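Local coordinates for extracellular protein containing a SCP domain (Bacillus anthracis, PDB 4IFA) that is of unknown function but probably acts outside the cell, joining a CAP-associated N-terminal region to a domain of the cysteine-rich secretory protein family, at residues Gln156-Tyr169 with Val180-Tyr194. Numbering follows the deposited sequence.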
loop_
_atom_site.group_PDB
_atom_site.type_symbol
_atom_site.label_atom_id
_atom_site.label_comp_id
_atom_site.label_asym_id
_atom_site.label_seq_id
_atom_site.Cartn_x
_atom_site.Cartn_y
_atom_site.Cartn_z
ATOM N N GLN A 156 -2.713 10.974 5.379
ATOM C CA GLN A 156 -3.660 10.051 4.753
ATOM C C GLN A 156 -5.120 10.406 5.021
ATOM O O GLN A 156 -5.891 9.577 5.519
ATOM C CB GLN A 156 -3.352 8.612 5.179
ATOM C CG GLN A 156 -3.254 8.458 6.707
ATOM C CD GLN A 156 -3.256 7.023 7.183
ATOM O OE1 GLN A 156 -4.064 6.216 6.729
ATOM N NE2 GLN A 156 -2.406 6.718 8.163
ATOM N N PRO A 157 -5.499 11.656 4.679
ATOM C CA PRO A 157 -6.868 12.113 4.898
ATOM C C PRO A 157 -7.883 11.366 3.995
ATOM O O PRO A 157 -7.503 10.711 3.021
ATOM C CB PRO A 157 -6.800 13.613 4.537
ATOM C CG PRO A 157 -5.709 13.671 3.527
ATOM C CD PRO A 157 -4.678 12.716 4.051
ATOM N N LEU A 158 -9.167 11.527 4.327
ATOM C CA LEU A 158 -10.291 10.880 3.631
ATOM C C LEU A 158 -11.254 11.914 3.055
ATOM O O LEU A 158 -11.634 12.867 3.746
ATOM C CB LEU A 158 -11.059 9.976 4.605
ATOM C CG LEU A 158 -11.914 8.914 3.911
ATOM C CD1 LEU A 158 -11.054 7.761 3.307
ATOM C CD2 LEU A 158 -12.975 8.360 4.877
ATOM N N VAL A 159 -11.648 11.736 1.791
ATOM C CA VAL A 159 -12.585 12.648 1.113
ATOM C C VAL A 159 -13.723 11.817 0.517
ATOM O O VAL A 159 -13.480 10.757 -0.064
ATOM C CB VAL A 159 -11.875 13.501 0.017
ATOM C CG1 VAL A 159 -11.404 12.640 -1.118
ATOM C CG2 VAL A 159 -12.780 14.624 -0.517
ATOM N N PRO A 160 -14.973 12.295 0.653
ATOM C CA PRO A 160 -16.100 11.555 0.126
ATOM C C PRO A 160 -16.123 11.649 -1.397
ATOM O O PRO A 160 -15.739 12.695 -1.952
ATOM C CB PRO A 160 -17.311 12.288 0.738
ATOM C CG PRO A 160 -16.814 13.649 1.070
ATOM C CD PRO A 160 -15.383 13.525 1.373
ATOM N N VAL A 161 -16.547 10.572 -2.059
ATOM C CA VAL A 161 -16.673 10.523 -3.516
ATOM C C VAL A 161 -18.033 9.844 -3.778
ATOM O O VAL A 161 -18.524 9.146 -2.893
ATOM C CB VAL A 161 -15.497 9.757 -4.138
ATOM C CG1 VAL A 161 -15.620 9.708 -5.629
ATOM C CG2 VAL A 161 -14.155 10.403 -3.742
ATOM N N GLU A 162 -18.646 10.045 -4.952
ATOM C CA GLU A 162 -19.986 9.460 -5.244
ATOM C C GLU A 162 -19.988 7.982 -4.861
ATOM O O GLU A 162 -19.159 7.213 -5.362
ATOM C CB GLU A 162 -20.397 9.677 -6.714
ATOM C CG GLU A 162 -21.781 9.159 -7.111
ATOM C CD GLU A 162 -22.198 9.598 -8.513
ATOM O OE1 GLU A 162 -22.732 8.751 -9.266
ATOM O OE2 GLU A 162 -21.973 10.784 -8.875
ATOM N N ASP A 163 -20.911 7.550 -4.004
ATOM C CA ASP A 163 -20.893 6.146 -3.541
ATOM C C ASP A 163 -19.539 5.662 -3.030
ATOM O O ASP A 163 -19.028 4.585 -3.445
ATOM C CB ASP A 163 -21.384 5.179 -4.617
ATOM C CG ASP A 163 -22.864 4.919 -4.530
ATOM O OD1 ASP A 163 -23.591 5.709 -3.886
ATOM O OD2 ASP A 163 -23.296 3.902 -5.100
ATOM N N GLY A 164 -18.886 6.485 -2.215
ATOM C CA GLY A 164 -17.698 5.991 -1.576
ATOM C C GLY A 164 -16.748 7.015 -0.993
ATOM O O GLY A 164 -17.129 8.133 -0.666
ATOM N N TRP A 165 -15.487 6.609 -0.893
ATOM C CA TRP A 165 -14.448 7.406 -0.268
ATOM C C TRP A 165 -13.138 7.297 -1.005
ATOM O O TRP A 165 -12.868 6.308 -1.689
ATOM C CB TRP A 165 -14.211 6.862 1.144
ATOM C CG TRP A 165 -15.481 6.748 1.918
ATOM C CD1 TRP A 165 -16.294 5.663 2.011
ATOM C CD2 TRP A 165 -16.133 7.802 2.637
ATOM N NE1 TRP A 165 -17.402 5.962 2.783
ATOM C CE2 TRP A 165 -17.322 7.273 3.173
ATOM C CE3 TRP A 165 -15.813 9.138 2.894
ATOM C CZ2 TRP A 165 -18.183 8.030 3.955
ATOM C CZ3 TRP A 165 -16.686 9.891 3.671
ATOM C CH2 TRP A 165 -17.838 9.336 4.190
ATOM N N ALA A 166 -12.285 8.299 -0.834
ATOM C CA ALA A 166 -10.917 8.281 -1.360
ATOM C C ALA A 166 -9.988 8.621 -0.218
ATOM O O ALA A 166 -10.118 9.668 0.390
ATOM C CB ALA A 166 -10.703 9.288 -2.495
ATOM N N GLN A 167 -9.070 7.724 0.089
ATOM C CA GLN A 167 -8.016 7.962 1.076
ATOM C C GLN A 167 -6.819 8.463 0.270
ATOM O O GLN A 167 -6.326 7.777 -0.629
ATOM C CB GLN A 167 -7.663 6.668 1.803
ATOM C CG GLN A 167 -6.667 6.744 2.958
ATOM C CD GLN A 167 -6.495 5.369 3.650
ATOM O OE1 GLN A 167 -6.749 4.313 3.063
ATOM N NE2 GLN A 167 -6.008 5.396 4.878
ATOM N N LEU A 168 -6.336 9.644 0.625
ATOM C CA LEU A 168 -5.298 10.345 -0.148
ATOM C C LEU A 168 -3.979 10.216 0.584
ATOM O O LEU A 168 -3.756 10.885 1.586
ATOM C CB LEU A 168 -5.687 11.812 -0.356
ATOM C CG LEU A 168 -7.079 12.078 -0.954
ATOM C CD1 LEU A 168 -7.344 13.598 -0.996
ATOM C CD2 LEU A 168 -7.204 11.479 -2.330
ATOM N N TYR A 169 -3.095 9.363 0.067
ATOM C CA TYR A 169 -1.826 9.109 0.725
ATOM C C TYR A 169 -0.782 10.127 0.279
ATOM O O TYR A 169 -0.477 10.256 -0.912
ATOM C CB TYR A 169 -1.330 7.698 0.430
ATOM C CG TYR A 169 -1.991 6.573 1.200
ATOM C CD1 TYR A 169 -1.773 6.425 2.565
ATOM C CD2 TYR A 169 -2.761 5.595 0.561
ATOM C CE1 TYR A 169 -2.303 5.388 3.281
ATOM C CE2 TYR A 169 -3.279 4.531 1.280
ATOM C CZ TYR A 169 -3.054 4.438 2.622
ATOM O OH TYR A 169 -3.497 3.353 3.367
ATOM N N VAL A 180 -3.698 6.852 -4.056
ATOM C CA VAL A 180 -5.110 7.085 -3.750
ATOM C C VAL A 180 -5.743 5.705 -3.551
ATOM O O VAL A 180 -5.652 4.850 -4.431
ATOM C CB VAL A 180 -5.851 7.812 -4.887
ATOM C CG1 VAL A 180 -7.327 7.968 -4.564
ATOM C CG2 VAL A 180 -5.212 9.208 -5.140
ATOM N N ARG A 181 -6.383 5.517 -2.391
ATOM C CA ARG A 181 -7.141 4.299 -2.110
ATOM C C ARG A 181 -8.618 4.613 -2.114
ATOM O O ARG A 181 -9.118 5.216 -1.192
ATOM C CB ARG A 181 -6.717 3.643 -0.776
ATOM C CG ARG A 181 -7.345 2.286 -0.559
ATOM C CD ARG A 181 -7.349 1.908 0.907
ATOM N NE ARG A 181 -6.038 1.762 1.546
ATOM C CZ ARG A 181 -5.346 0.634 1.701
ATOM N NH1 ARG A 181 -5.743 -0.495 1.183
ATOM N NH2 ARG A 181 -4.198 0.655 2.373
ATOM N N TYR A 182 -9.343 4.149 -3.139
ATOM C CA TYR A 182 -10.766 4.312 -3.210
ATOM C C TYR A 182 -11.410 3.143 -2.469
ATOM O O TYR A 182 -10.928 2.019 -2.587
ATOM C CB TYR A 182 -11.249 4.250 -4.651
ATOM C CG TYR A 182 -10.703 5.379 -5.513
ATOM C CD1 TYR A 182 -11.092 6.682 -5.295
ATOM C CD2 TYR A 182 -9.841 5.129 -6.578
ATOM C CE1 TYR A 182 -10.603 7.733 -6.086
ATOM C CE2 TYR A 182 -9.380 6.141 -7.377
ATOM C CZ TYR A 182 -9.770 7.441 -7.156
ATOM O OH TYR A 182 -9.286 8.449 -7.968
HETATM N N MSE A 183 -12.446 3.441 -1.697
HETATM C CA MSE A 183 -13.171 2.405 -0.951
HETATM C C MSE A 183 -14.640 2.676 -0.887
HETATM O O MSE A 183 -15.035 3.819 -0.703
HETATM C CB MSE A 183 -12.674 2.392 0.497
HETATM C CG MSE A 183 -11.222 2.016 0.685
HETATM SE SE MSE A 183 -10.653 2.137 2.602
HETATM C CE MSE A 183 -10.406 4.037 2.617
ATOM N N ASP A 184 -15.462 1.638 -1.034
ATOM C CA ASP A 184 -16.893 1.770 -0.768
ATOM C C ASP A 184 -17.078 1.778 0.777
ATOM O O ASP A 184 -16.109 1.606 1.541
ATOM C CB ASP A 184 -17.738 0.687 -1.510
ATOM C CG ASP A 184 -17.453 -0.742 -1.065
ATOM O OD1 ASP A 184 -16.662 -0.992 -0.126
ATOM O OD2 ASP A 184 -18.053 -1.652 -1.685
ATOM N N ASP A 185 -18.305 2.024 1.246
ATOM C CA ASP A 185 -18.548 2.106 2.694
ATOM C C ASP A 185 -18.099 0.843 3.451
ATOM O O ASP A 185 -17.435 0.919 4.494
ATOM C CB ASP A 185 -20.041 2.280 2.988
ATOM C CG ASP A 185 -20.618 3.642 2.562
ATOM O OD1 ASP A 185 -19.897 4.561 2.129
ATOM O OD2 ASP A 185 -21.852 3.790 2.697
ATOM N N GLU A 186 -18.468 -0.314 2.910
ATOM C CA GLU A 186 -18.174 -1.612 3.539
ATOM C C GLU A 186 -16.661 -1.806 3.681
ATOM O O GLU A 186 -16.151 -2.205 4.732
ATOM C CB GLU A 186 -18.806 -2.759 2.729
ATOM C CG GLU A 186 -20.329 -2.640 2.374
ATOM C CD GLU A 186 -21.312 -2.873 3.520
ATOM O OE1 GLU A 186 -21.324 -3.983 4.105
ATOM O OE2 GLU A 186 -22.143 -1.962 3.777
ATOM N N THR A 187 -15.907 -1.469 2.637
ATOM C CA THR A 187 -14.473 -1.605 2.713
ATOM C C THR A 187 -13.846 -0.664 3.747
ATOM O O THR A 187 -12.912 -1.043 4.443
ATOM C CB THR A 187 -13.828 -1.412 1.326
ATOM O OG1 THR A 187 -14.401 -2.372 0.418
ATOM C CG2 THR A 187 -12.316 -1.576 1.393
ATOM N N LEU A 188 -14.317 0.591 3.816
ATOM C CA LEU A 188 -13.784 1.552 4.792
ATOM C C LEU A 188 -13.947 1.047 6.244
ATOM O O LEU A 188 -13.045 1.156 7.084
ATOM C CB LEU A 188 -14.508 2.900 4.627
ATOM C CG LEU A 188 -14.190 4.003 5.655
ATOM C CD1 LEU A 188 -12.757 4.443 5.593
ATOM C CD2 LEU A 188 -15.142 5.202 5.469
ATOM N N LEU A 189 -15.098 0.487 6.527
ATOM C CA LEU A 189 -15.379 -0.024 7.874
ATOM C C LEU A 189 -14.502 -1.238 8.253
ATOM O O LEU A 189 -14.127 -1.382 9.403
ATOM C CB LEU A 189 -16.869 -0.313 8.017
ATOM C CG LEU A 189 -17.729 0.960 7.913
ATOM C CD1 LEU A 189 -19.192 0.636 7.819
ATOM C CD2 LEU A 189 -17.465 1.906 9.085
ATOM N N ARG A 190 -14.193 -2.099 7.289
ATOM C CA ARG A 190 -13.314 -3.274 7.487
ATOM C C ARG A 190 -11.835 -2.893 7.719
ATOM O O ARG A 190 -11.189 -3.396 8.653
ATOM C CB ARG A 190 -13.386 -4.141 6.223
ATOM C CG ARG A 190 -14.802 -4.624 5.916
ATOM C CD ARG A 190 -15.115 -5.935 6.507
ATOM N NE ARG A 190 -14.985 -7.019 5.533
ATOM C CZ ARG A 190 -15.985 -7.469 4.764
ATOM N NH1 ARG A 190 -15.775 -8.480 3.923
ATOM N NH2 ARG A 190 -17.202 -6.928 4.828
ATOM N N GLN A 191 -11.328 -2.016 6.844
ATOM C CA GLN A 191 -9.941 -1.484 6.882
ATOM C C GLN A 191 -9.670 -0.723 8.181
ATOM O O GLN A 191 -8.600 -0.853 8.775
ATOM C CB GLN A 191 -9.675 -0.512 5.701
ATOM C CG GLN A 191 -9.266 -1.099 4.297
ATOM C CD GLN A 191 -7.751 -1.303 4.094
ATOM O OE1 GLN A 191 -6.921 -0.481 4.513
ATOM N NE2 GLN A 191 -7.394 -2.387 3.412
ATOM N N ARG A 192 -10.640 0.090 8.602
ATOM C CA ARG A 192 -10.502 0.957 9.808
ATOM C C ARG A 192 -9.177 1.719 9.852
ATOM O O ARG A 192 -8.348 1.499 10.716
ATOM C CB ARG A 192 -10.662 0.143 11.099
ATOM C CG ARG A 192 -11.986 -0.560 11.188
ATOM C CD ARG A 192 -12.280 -1.061 12.599
ATOM N NE ARG A 192 -13.555 -1.786 12.676
ATOM C CZ ARG A 192 -14.160 -2.143 13.811
ATOM N NH1 ARG A 192 -13.631 -1.841 14.997
ATOM N NH2 ARG A 192 -15.315 -2.804 13.769
ATOM N N PRO A 193 -8.977 2.646 8.916
ATOM C CA PRO A 193 -7.681 3.325 8.886
ATOM C C PRO A 193 -7.407 4.288 10.030
ATOM O O PRO A 193 -6.251 4.668 10.229
ATOM C CB PRO A 193 -7.710 4.103 7.579
ATOM C CG PRO A 193 -9.008 3.924 7.005
ATOM C CD PRO A 193 -9.813 2.953 7.748
ATOM N N TYR A 194 -8.455 4.689 10.754
ATOM C CA TYR A 194 -8.341 5.647 11.841
ATOM C C TYR A 194 -9.129 5.140 13.060
ATOM O O TYR A 194 -9.858 4.149 12.971
ATOM C CB TYR A 194 -8.949 6.991 11.420
ATOM C CG TYR A 194 -8.725 7.370 9.961
ATOM C CD1 TYR A 194 -7.462 7.745 9.490
ATOM C CD2 TYR A 194 -9.781 7.378 9.063
ATOM C CE1 TYR A 194 -7.258 8.086 8.148
ATOM C CE2 TYR A 194 -9.591 7.744 7.711
ATOM C CZ TYR A 194 -8.345 8.086 7.270
ATOM O OH TYR A 194 -8.219 8.435 5.939
HETATM O O HOH W 1 -3.745 4.995 9.791
HETATM O O HOH W 2 -7.236 2.033 4.752
#
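Trp165 and Gln167 pair in antiparallel register with Met183 and Arg181, each couple joined by two backbone hydrogen bonds, and the axes of strands 164-169 and 180-183 run 4.5 Å apart at 163°. Gly164, ending a type II turn, has backbone angles at which a CB would jam against the preceding carbonyl O. Leu188 lays CD2 over the five-membered ring of Trp165, a CH-pi contact 3.6 Å from the centroid, while the indole NE1 donates to Asp185 OD1 at 2.9 Å in a bent bond (138°), so the amphipathic tryptophan serves apolar and polar neighbours. Leu158 meets Leu188 tip to tip, and its CD1 touches the selenomethionine methyl CE of Met183, a flexible chain suited to this layer.

The extended chain of Gln167 carries its amide alongside Arg181 to Pro193. Its OE1 accepts a weak bond from Arg181 NE and another from a water also donating to Gln191 OE1. In the guanidinium plane, Arg181 NH2 gives a straight bond (169°) to Tyr169 OH, and NH1 salt-bridges Asp297; Tyr169, Asp297 and, weakly, Gln167 restrain this buried cation. Tyr194 OH donates to Gln156 O, just after helix 150-155, at 2.6 Å. The beta hairpin of strands 164-171 and 176-183, flanked by edge strand 158-161, leads directly into helix 185-191, N-capped by Asp184, which packs against the sheet face carrying Trp165, Gln167, Arg181 and Met183 in the CAP-associated N-terminal region.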